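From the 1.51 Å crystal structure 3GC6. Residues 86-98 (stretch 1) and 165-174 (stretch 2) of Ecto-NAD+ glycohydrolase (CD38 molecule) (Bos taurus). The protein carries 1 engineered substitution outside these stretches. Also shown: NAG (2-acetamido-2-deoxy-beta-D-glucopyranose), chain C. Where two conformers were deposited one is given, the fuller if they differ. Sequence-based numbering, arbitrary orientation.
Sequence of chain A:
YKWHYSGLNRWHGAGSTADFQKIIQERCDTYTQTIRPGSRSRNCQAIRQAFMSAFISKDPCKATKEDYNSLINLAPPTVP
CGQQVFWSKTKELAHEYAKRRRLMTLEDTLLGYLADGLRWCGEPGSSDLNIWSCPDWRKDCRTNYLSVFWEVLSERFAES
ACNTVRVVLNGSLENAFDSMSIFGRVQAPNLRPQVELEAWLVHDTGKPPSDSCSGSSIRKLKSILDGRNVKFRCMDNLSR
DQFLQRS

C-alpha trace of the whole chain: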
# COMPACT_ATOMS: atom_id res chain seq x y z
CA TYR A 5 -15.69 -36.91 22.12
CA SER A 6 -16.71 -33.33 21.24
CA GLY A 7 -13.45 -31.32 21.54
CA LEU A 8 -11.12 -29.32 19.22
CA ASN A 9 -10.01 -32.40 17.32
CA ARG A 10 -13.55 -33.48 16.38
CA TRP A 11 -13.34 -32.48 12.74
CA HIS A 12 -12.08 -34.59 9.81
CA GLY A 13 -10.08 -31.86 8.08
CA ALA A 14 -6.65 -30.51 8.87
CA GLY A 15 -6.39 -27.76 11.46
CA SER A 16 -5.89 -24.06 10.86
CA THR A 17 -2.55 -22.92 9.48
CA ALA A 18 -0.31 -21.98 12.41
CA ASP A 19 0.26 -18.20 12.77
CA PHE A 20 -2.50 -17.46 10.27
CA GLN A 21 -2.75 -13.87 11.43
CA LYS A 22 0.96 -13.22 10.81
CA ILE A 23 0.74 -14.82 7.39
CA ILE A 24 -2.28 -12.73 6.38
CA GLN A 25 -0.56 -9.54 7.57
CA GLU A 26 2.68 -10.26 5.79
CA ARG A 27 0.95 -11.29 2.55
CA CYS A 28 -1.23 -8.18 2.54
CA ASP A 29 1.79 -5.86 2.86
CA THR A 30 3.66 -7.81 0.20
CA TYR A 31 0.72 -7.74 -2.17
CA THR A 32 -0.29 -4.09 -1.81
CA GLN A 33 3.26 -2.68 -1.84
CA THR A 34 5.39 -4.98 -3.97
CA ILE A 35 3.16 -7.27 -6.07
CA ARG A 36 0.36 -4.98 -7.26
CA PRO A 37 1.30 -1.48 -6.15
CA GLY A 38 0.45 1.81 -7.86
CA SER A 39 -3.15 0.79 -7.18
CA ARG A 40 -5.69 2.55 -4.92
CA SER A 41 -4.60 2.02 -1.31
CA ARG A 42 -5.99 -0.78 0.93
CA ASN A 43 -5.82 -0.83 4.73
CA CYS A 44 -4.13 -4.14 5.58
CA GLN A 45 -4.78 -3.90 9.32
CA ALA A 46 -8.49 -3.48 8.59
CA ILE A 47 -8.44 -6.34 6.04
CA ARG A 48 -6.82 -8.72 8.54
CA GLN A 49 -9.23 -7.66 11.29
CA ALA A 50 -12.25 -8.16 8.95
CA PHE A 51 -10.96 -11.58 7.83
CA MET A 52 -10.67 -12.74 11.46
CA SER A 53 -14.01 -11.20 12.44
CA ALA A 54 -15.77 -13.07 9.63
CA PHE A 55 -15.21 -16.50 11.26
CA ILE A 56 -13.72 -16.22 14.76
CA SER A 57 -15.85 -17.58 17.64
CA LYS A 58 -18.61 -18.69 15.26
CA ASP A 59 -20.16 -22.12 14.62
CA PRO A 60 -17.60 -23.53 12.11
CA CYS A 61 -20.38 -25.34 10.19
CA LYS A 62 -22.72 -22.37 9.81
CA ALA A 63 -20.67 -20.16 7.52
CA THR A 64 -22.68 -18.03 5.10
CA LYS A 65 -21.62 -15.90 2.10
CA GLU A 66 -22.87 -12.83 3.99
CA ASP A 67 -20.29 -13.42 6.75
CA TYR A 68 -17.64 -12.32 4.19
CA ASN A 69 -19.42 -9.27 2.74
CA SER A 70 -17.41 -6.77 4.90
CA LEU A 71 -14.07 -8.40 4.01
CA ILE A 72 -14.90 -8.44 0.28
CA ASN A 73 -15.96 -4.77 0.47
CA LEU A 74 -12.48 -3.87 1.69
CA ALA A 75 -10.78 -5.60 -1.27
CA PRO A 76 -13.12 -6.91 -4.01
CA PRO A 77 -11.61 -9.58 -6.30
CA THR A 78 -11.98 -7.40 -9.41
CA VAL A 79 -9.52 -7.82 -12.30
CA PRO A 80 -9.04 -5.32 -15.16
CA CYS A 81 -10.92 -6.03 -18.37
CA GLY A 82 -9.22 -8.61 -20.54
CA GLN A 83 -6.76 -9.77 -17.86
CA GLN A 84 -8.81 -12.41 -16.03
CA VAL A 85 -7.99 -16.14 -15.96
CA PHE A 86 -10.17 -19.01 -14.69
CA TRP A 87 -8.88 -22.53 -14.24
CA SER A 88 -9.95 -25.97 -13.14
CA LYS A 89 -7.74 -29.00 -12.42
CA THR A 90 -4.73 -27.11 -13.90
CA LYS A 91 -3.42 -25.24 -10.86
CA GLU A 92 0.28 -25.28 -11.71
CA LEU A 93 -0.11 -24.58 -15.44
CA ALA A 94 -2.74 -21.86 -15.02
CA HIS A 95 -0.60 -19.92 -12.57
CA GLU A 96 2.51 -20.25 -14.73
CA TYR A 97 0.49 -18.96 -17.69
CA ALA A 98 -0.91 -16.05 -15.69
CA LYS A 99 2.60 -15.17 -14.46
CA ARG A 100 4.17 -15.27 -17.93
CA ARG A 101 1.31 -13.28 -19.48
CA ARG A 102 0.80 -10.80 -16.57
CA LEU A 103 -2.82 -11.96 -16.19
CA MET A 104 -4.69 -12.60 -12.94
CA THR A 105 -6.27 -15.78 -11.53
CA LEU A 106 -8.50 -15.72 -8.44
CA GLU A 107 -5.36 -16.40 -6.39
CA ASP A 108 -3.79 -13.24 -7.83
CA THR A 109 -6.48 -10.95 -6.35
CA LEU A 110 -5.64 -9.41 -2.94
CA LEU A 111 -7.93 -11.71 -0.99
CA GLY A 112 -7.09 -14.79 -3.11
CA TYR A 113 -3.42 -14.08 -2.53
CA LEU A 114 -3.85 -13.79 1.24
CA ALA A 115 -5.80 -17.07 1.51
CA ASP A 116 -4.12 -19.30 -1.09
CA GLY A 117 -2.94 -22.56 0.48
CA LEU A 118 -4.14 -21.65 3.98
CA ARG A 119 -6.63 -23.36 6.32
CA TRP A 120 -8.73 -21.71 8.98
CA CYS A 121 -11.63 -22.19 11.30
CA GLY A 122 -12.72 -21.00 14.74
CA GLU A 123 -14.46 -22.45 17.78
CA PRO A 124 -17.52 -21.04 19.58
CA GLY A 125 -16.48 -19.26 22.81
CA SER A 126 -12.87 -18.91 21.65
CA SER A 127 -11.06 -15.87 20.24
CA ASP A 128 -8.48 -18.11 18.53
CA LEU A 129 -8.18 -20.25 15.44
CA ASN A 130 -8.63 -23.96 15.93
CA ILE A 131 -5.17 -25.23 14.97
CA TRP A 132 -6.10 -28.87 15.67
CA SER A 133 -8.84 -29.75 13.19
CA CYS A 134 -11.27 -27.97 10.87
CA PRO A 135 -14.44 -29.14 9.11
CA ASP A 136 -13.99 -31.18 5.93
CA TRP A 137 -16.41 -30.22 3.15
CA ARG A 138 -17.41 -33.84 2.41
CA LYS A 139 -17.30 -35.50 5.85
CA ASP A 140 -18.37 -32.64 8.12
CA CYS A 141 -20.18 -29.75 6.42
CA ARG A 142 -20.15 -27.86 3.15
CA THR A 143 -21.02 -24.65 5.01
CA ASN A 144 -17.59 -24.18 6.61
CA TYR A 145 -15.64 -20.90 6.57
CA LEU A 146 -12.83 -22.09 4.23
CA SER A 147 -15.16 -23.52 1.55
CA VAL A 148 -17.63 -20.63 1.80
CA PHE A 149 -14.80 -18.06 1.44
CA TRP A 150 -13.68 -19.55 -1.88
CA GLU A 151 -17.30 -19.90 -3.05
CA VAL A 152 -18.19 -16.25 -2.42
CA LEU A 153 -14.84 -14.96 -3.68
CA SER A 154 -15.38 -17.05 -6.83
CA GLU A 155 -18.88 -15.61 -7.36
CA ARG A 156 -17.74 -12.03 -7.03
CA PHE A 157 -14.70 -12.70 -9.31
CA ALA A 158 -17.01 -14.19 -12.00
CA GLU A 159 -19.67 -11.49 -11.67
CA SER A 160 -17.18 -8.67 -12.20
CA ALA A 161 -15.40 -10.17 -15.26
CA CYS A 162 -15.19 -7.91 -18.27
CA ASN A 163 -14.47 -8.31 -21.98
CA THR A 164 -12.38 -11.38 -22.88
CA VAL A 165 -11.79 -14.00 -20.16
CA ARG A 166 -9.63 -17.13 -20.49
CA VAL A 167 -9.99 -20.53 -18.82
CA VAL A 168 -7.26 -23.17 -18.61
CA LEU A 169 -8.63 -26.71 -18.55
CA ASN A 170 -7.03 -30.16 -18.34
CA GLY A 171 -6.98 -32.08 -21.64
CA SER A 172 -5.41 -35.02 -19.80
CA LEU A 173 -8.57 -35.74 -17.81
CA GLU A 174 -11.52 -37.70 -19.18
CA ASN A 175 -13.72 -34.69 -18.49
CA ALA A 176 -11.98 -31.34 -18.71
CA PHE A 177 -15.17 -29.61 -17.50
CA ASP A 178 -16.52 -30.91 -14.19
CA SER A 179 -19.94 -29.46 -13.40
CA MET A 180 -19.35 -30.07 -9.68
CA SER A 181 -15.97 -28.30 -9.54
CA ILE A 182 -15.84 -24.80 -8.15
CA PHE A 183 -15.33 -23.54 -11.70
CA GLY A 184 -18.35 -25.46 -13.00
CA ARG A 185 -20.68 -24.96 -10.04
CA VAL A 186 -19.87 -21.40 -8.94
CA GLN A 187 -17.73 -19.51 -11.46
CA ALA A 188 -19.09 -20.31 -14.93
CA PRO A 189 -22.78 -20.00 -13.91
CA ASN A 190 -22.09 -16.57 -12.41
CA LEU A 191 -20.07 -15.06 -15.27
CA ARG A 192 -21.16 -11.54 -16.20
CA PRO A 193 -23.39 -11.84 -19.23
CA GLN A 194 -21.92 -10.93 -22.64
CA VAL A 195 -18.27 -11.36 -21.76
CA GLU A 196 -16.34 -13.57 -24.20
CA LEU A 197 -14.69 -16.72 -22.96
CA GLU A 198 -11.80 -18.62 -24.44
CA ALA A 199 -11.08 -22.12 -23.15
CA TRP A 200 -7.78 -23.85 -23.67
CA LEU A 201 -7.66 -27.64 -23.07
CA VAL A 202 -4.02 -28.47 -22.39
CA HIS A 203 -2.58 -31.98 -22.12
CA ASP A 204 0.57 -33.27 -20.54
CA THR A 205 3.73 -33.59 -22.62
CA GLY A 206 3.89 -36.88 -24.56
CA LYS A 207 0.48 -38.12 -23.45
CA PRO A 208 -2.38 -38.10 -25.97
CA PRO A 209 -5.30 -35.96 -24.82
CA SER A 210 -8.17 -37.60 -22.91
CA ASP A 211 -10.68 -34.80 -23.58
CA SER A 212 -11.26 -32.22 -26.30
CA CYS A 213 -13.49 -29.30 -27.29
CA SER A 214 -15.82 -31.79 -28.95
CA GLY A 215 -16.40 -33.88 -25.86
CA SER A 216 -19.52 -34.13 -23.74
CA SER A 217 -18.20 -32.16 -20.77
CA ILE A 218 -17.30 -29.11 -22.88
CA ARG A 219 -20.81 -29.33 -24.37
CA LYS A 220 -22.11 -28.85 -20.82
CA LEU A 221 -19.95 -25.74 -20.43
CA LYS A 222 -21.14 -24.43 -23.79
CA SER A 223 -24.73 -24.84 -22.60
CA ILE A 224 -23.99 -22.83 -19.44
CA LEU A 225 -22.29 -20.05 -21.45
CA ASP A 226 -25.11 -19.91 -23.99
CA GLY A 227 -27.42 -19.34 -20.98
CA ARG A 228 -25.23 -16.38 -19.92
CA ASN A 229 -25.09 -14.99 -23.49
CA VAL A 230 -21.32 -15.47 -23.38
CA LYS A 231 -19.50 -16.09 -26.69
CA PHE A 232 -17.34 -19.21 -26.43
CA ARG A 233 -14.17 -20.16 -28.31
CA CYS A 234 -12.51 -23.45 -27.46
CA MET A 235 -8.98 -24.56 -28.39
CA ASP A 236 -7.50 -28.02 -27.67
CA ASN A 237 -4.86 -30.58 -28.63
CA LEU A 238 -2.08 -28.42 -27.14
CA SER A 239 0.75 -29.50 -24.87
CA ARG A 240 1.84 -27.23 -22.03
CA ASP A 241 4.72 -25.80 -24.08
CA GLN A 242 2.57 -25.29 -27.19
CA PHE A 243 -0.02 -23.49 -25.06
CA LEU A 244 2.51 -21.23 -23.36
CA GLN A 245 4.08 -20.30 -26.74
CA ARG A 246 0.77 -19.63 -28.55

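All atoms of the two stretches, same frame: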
# COMPACT_ATOMS: atom_id res chain seq x y z
N PHE A 86 -9.51 -17.98 -15.48
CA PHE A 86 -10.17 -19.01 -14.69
C PHE A 86 -9.44 -20.31 -14.96
O PHE A 86 -8.73 -20.45 -15.97
CB PHE A 86 -11.62 -19.17 -15.15
CG PHE A 86 -12.46 -17.98 -14.88
CD1 PHE A 86 -13.28 -17.94 -13.74
CD2 PHE A 86 -12.44 -16.88 -15.75
CE1 PHE A 86 -14.07 -16.78 -13.48
CE2 PHE A 86 -13.21 -15.75 -15.49
CZ PHE A 86 -14.03 -15.70 -14.36
N TRP A 87 -9.57 -21.26 -14.05
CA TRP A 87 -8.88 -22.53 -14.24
C TRP A 87 -9.59 -23.61 -13.46
O TRP A 87 -10.30 -23.33 -12.49
CB TRP A 87 -7.39 -22.41 -13.82
CG TRP A 87 -7.23 -22.09 -12.34
CD1 TRP A 87 -7.21 -20.84 -11.74
CD2 TRP A 87 -7.08 -23.03 -11.28
NE1 TRP A 87 -7.04 -20.96 -10.36
CE2 TRP A 87 -6.98 -22.30 -10.06
CE3 TRP A 87 -7.03 -24.43 -11.24
CZ2 TRP A 87 -6.80 -22.94 -8.83
CZ3 TRP A 87 -6.88 -25.06 -10.01
CH2 TRP A 87 -6.78 -24.31 -8.82
N SER A 88 -9.37 -24.86 -13.88
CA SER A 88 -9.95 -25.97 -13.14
C SER A 88 -9.11 -27.19 -13.41
O SER A 88 -8.91 -27.55 -14.57
CB SER A 88 -11.40 -26.21 -13.62
OG SER A 88 -12.07 -27.18 -12.81
N LYS A 89 -8.58 -27.78 -12.34
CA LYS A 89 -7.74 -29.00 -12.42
C LYS A 89 -6.38 -28.76 -13.09
O LYS A 89 -5.69 -29.72 -13.45
CB LYS A 89 -8.46 -30.17 -13.10
CG LYS A 89 -9.96 -30.32 -12.74
CD LYS A 89 -10.16 -30.50 -11.25
CE LYS A 89 -11.65 -30.64 -10.86
NZ LYS A 89 -12.34 -31.82 -11.46
N THR A 90 -5.97 -27.50 -13.22
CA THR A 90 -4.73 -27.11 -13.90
C THR A 90 -3.96 -26.09 -13.06
O THR A 90 -3.34 -25.16 -13.59
CB THR A 90 -5.06 -26.44 -15.24
OG1 THR A 90 -5.99 -25.38 -14.97
CG2 THR A 90 -5.69 -27.45 -16.21
N LYS A 91 -3.96 -26.27 -11.74
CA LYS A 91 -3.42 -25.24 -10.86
C LYS A 91 -2.04 -24.76 -11.28
O LYS A 91 -1.80 -23.57 -11.42
CB LYS A 91 -3.34 -25.74 -9.42
CG LYS A 91 -2.91 -24.64 -8.46
CD LYS A 91 -3.07 -25.04 -7.00
CE LYS A 91 -2.70 -23.88 -6.07
NZ LYS A 91 -3.66 -22.73 -6.12
N GLU A 92 -1.11 -25.68 -11.43
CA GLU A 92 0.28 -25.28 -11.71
C GLU A 92 0.40 -24.56 -13.08
O GLU A 92 1.01 -23.50 -13.21
CB GLU A 92 1.22 -26.50 -11.63
CG GLU A 92 1.61 -26.92 -10.18
CD GLU A 92 0.51 -27.68 -9.42
OE1 GLU A 92 -0.48 -28.08 -10.07
OE2 GLU A 92 0.62 -27.86 -8.17
N LEU A 93 -0.21 -25.15 -14.09
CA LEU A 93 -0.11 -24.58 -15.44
C LEU A 93 -0.79 -23.22 -15.51
O LEU A 93 -0.24 -22.29 -16.11
CB LEU A 93 -0.76 -25.52 -16.44
CG LEU A 93 -0.84 -24.95 -17.85
CD1 LEU A 93 0.53 -24.71 -18.50
CD2 LEU A 93 -1.73 -25.88 -18.69
N ALA A 94 -1.98 -23.10 -14.92
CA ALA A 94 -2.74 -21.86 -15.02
C ALA A 94 -1.97 -20.71 -14.38
O ALA A 94 -1.96 -19.59 -14.91
CB ALA A 94 -4.15 -22.01 -14.37
N HIS A 95 -1.31 -20.99 -13.27
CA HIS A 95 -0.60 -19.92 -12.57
C HIS A 95 0.69 -19.55 -13.29
O HIS A 95 1.04 -18.37 -13.38
CB HIS A 95 -0.49 -20.24 -11.08
CG HIS A 95 -1.83 -20.36 -10.42
ND1 HIS A 95 -2.52 -19.27 -9.92
CD2 HIS A 95 -2.64 -21.43 -10.22
CE1 HIS A 95 -3.69 -19.66 -9.43
NE2 HIS A 95 -3.78 -20.97 -9.60
N GLU A 96 1.34 -20.55 -13.88
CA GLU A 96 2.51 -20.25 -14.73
C GLU A 96 2.09 -19.37 -15.91
O GLU A 96 2.73 -18.37 -16.22
CB GLU A 96 3.20 -21.54 -15.20
CG GLU A 96 4.45 -21.31 -16.08
CD GLU A 96 5.57 -20.55 -15.38
OE1 GLU A 96 5.57 -20.44 -14.13
OE2 GLU A 96 6.47 -20.08 -16.12
N TYR A 97 0.99 -19.75 -16.57
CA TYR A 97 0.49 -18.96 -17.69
C TYR A 97 0.17 -17.53 -17.25
O TYR A 97 0.56 -16.56 -17.91
CB TYR A 97 -0.76 -19.66 -18.23
CG TYR A 97 -1.62 -18.88 -19.20
CD1 TYR A 97 -1.21 -18.66 -20.52
CD2 TYR A 97 -2.89 -18.45 -18.83
CE1 TYR A 97 -2.04 -18.00 -21.43
CE2 TYR A 97 -3.72 -17.80 -19.73
CZ TYR A 97 -3.28 -17.55 -21.00
OH TYR A 97 -4.11 -16.90 -21.90
N ALA A 98 -0.55 -17.38 -16.14
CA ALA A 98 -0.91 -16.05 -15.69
C ALA A 98 0.32 -15.24 -15.38
O ALA A 98 0.35 -14.06 -15.71
CB ALA A 98 -1.81 -16.11 -14.48
N VAL A 165 -12.36 -13.20 -21.26
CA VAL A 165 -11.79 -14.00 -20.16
C VAL A 165 -11.24 -15.32 -20.73
O VAL A 165 -11.71 -15.79 -21.77
CB VAL A 165 -12.78 -14.30 -19.01
CG1 VAL A 165 -13.35 -12.98 -18.46
CG2 VAL A 165 -13.90 -15.21 -19.47
N ARG A 166 -10.27 -15.90 -20.03
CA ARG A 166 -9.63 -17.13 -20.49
C ARG A 166 -9.76 -18.18 -19.41
O ARG A 166 -9.72 -17.87 -18.22
CB ARG A 166 -8.15 -16.86 -20.83
CG ARG A 166 -8.02 -15.86 -22.00
CD ARG A 166 -6.72 -15.07 -22.04
NE ARG A 166 -6.67 -14.34 -23.31
CZ ARG A 166 -7.03 -13.07 -23.45
NH1 ARG A 166 -7.41 -12.38 -22.37
NH2 ARG A 166 -6.97 -12.48 -24.65
N VAL A 167 -10.07 -19.42 -19.79
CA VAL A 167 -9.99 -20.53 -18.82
C VAL A 167 -9.01 -21.59 -19.29
O VAL A 167 -8.95 -21.92 -20.48
CB VAL A 167 -11.37 -21.18 -18.50
CG1 VAL A 167 -12.01 -21.78 -19.75
CG2 VAL A 167 -11.24 -22.25 -17.42
N VAL A 168 -8.23 -22.10 -18.34
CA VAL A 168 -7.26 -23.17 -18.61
C VAL A 168 -7.80 -24.47 -18.03
O VAL A 168 -7.98 -24.61 -16.82
CB VAL A 168 -5.94 -22.85 -17.91
CG1 VAL A 168 -4.87 -23.89 -18.25
CG2 VAL A 168 -5.44 -21.47 -18.34
N LEU A 169 -8.04 -25.44 -18.92
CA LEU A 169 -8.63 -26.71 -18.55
C LEU A 169 -7.69 -27.88 -18.90
O LEU A 169 -6.77 -27.72 -19.69
CB LEU A 169 -9.97 -26.89 -19.25
CG LEU A 169 -11.01 -25.83 -18.88
CD1 LEU A 169 -12.29 -26.05 -19.68
CD2 LEU A 169 -11.36 -25.89 -17.38
N ASN A 170 -7.96 -29.03 -18.29
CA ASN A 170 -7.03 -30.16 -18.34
C ASN A 170 -7.43 -31.19 -19.38
O ASN A 170 -8.37 -31.95 -19.16
CB ASN A 170 -6.98 -30.81 -16.96
CG ASN A 170 -5.79 -31.73 -16.78
OD1 ASN A 170 -5.40 -32.45 -17.71
ND2 ASN A 170 -5.20 -31.67 -15.58
N GLY A 171 -6.75 -31.16 -20.53
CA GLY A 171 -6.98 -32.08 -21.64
C GLY A 171 -6.50 -33.48 -21.34
O GLY A 171 -6.73 -34.37 -22.17
N SER A 172 -5.87 -33.69 -20.19
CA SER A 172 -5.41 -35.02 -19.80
C SER A 172 -6.37 -35.73 -18.84
O SER A 172 -6.09 -36.83 -18.36
CB SER A 172 -3.96 -35.01 -19.28
OG SER A 172 -3.07 -34.86 -20.38
N LEU A 173 -7.52 -35.10 -18.59
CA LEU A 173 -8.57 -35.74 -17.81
C LEU A 173 -9.65 -36.20 -18.78
O LEU A 173 -9.77 -35.69 -19.88
CB LEU A 173 -9.18 -34.74 -16.81
CG LEU A 173 -8.25 -34.21 -15.71
CD1 LEU A 173 -9.01 -33.21 -14.81
CD2 LEU A 173 -7.61 -35.33 -14.89
N GLU A 174 -10.42 -37.20 -18.36
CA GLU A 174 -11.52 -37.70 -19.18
C GLU A 174 -12.57 -36.61 -19.41
O GLU A 174 -13.09 -36.47 -20.52
CB GLU A 174 -12.18 -38.94 -18.53
CG GLU A 174 -12.89 -39.84 -19.53
CD GLU A 174 -11.92 -40.42 -20.57
OE1 GLU A 174 -10.85 -40.95 -20.18
OE2 GLU A 174 -12.23 -40.33 -21.78
C1 NAG C . -4.20 -32.69 -15.22
C2 NAG C . -2.89 -31.90 -15.04
C3 NAG C . -1.84 -32.80 -14.36
C4 NAG C . -2.38 -33.55 -13.13
C5 NAG C . -3.72 -34.20 -13.47
C6 NAG C . -4.38 -34.88 -12.26
C7 NAG C . -2.43 -30.14 -16.69
C8 NAG C . -2.04 -29.83 -18.11
N2 NAG C . -2.36 -31.43 -16.33
O3 NAG C . -0.69 -32.05 -14.03
O4 NAG C . -1.43 -34.55 -12.72
O5 NAG C . -4.59 -33.19 -13.95
O6 NAG C . -4.48 -33.98 -11.18
O7 NAG C . -2.76 -29.23 -15.92
O HOH W 1 -9.93 -29.36 -16.33

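The strand that includes Phe86 and Trp87 runs parallel to strand 165-170, with an angle of 13° between their directions. Phe86 pairs with Val167 and Trp87 with Val168. Phe86 N donates to Arg166 O at 2.8 Å, and Val168 N donates to Phe86 O at 2.9 Å. The first is nearly straight (173°), the second somewhat bent (158°). Ser88 N reaches Val168 O at a longer 3.3 Å. Two CA-H...O contacts add to the ladder: Val167 CA to Phe86 O at 3.1 Å, and Trp87 CA to Val168 O at 3.4 Å.

Near Ser88 the backbones move apart; Ser88 O and Asn170 N are 4.1 Å from each other. A water bridges the gap, 2.7 Å from Ser88 O and 2.8 Å from Asn170 N, from which it accepts. The first stretch turns at Lys89, whose phi is positive, and enters a helix at Lys91. The helix packs over the second strand and runs roughly antiparallel to it (148°), with a closest axis approach of 8.5 Å.

Val168 is the center of the helix contact. Its side chain lies on the same sheet face as that of Trp87, and the helix covers that face. Leu93 CD2 lies 3.7 Å from Val168 CG1, Ala94 CB 4.1 Å from Val168 CB, and Tyr97 CD2 4.0 Å from Val168 CG2. These three residues lie one to four positions apart along the helix and point toward the strand. The small methyl of Ala94 suits the close approach, while the branched valine offers a methyl to both Leu93 and Tyr97. Tyr97 also extends along the strand, bringing its OH within 3.2 Å of Arg166 CD.

The other sheet face carries Phe86, Val167 and Leu169. Phe86 is buried, and its CB lies 3.8 Å from Val167 CG2. The edge of its ring meets Val165, with Phe86 CE2 to Val165 CB at 3.8 Å. Further along, Ser88 CB contacts Leu169 CD2 at 3.8 Å.

Thr90, just before the helix, ties the turn to the strand. Its OG1 donates to Val168 O at 2.8 Å, so this carbonyl accepts from both Thr90 and Ser88. Its methyl CG2 packs 3.7 Å from Asn170 CB.

Asn170 bears the sugar: its ND2 is bonded to NAG C1 at 1.5 Å. The same nitrogen keeps a hydrogen and donates it to Lys89 O at 2.9 Å. Asn170 OD1 accepts from Ser172 N at 2.8 Å within the type I turn from Asn170 to Leu173. The glycosylated side chain is thus held on two sides. Leu173 closes this end, its CD1 lying 3.5 Å from Lys89 CB.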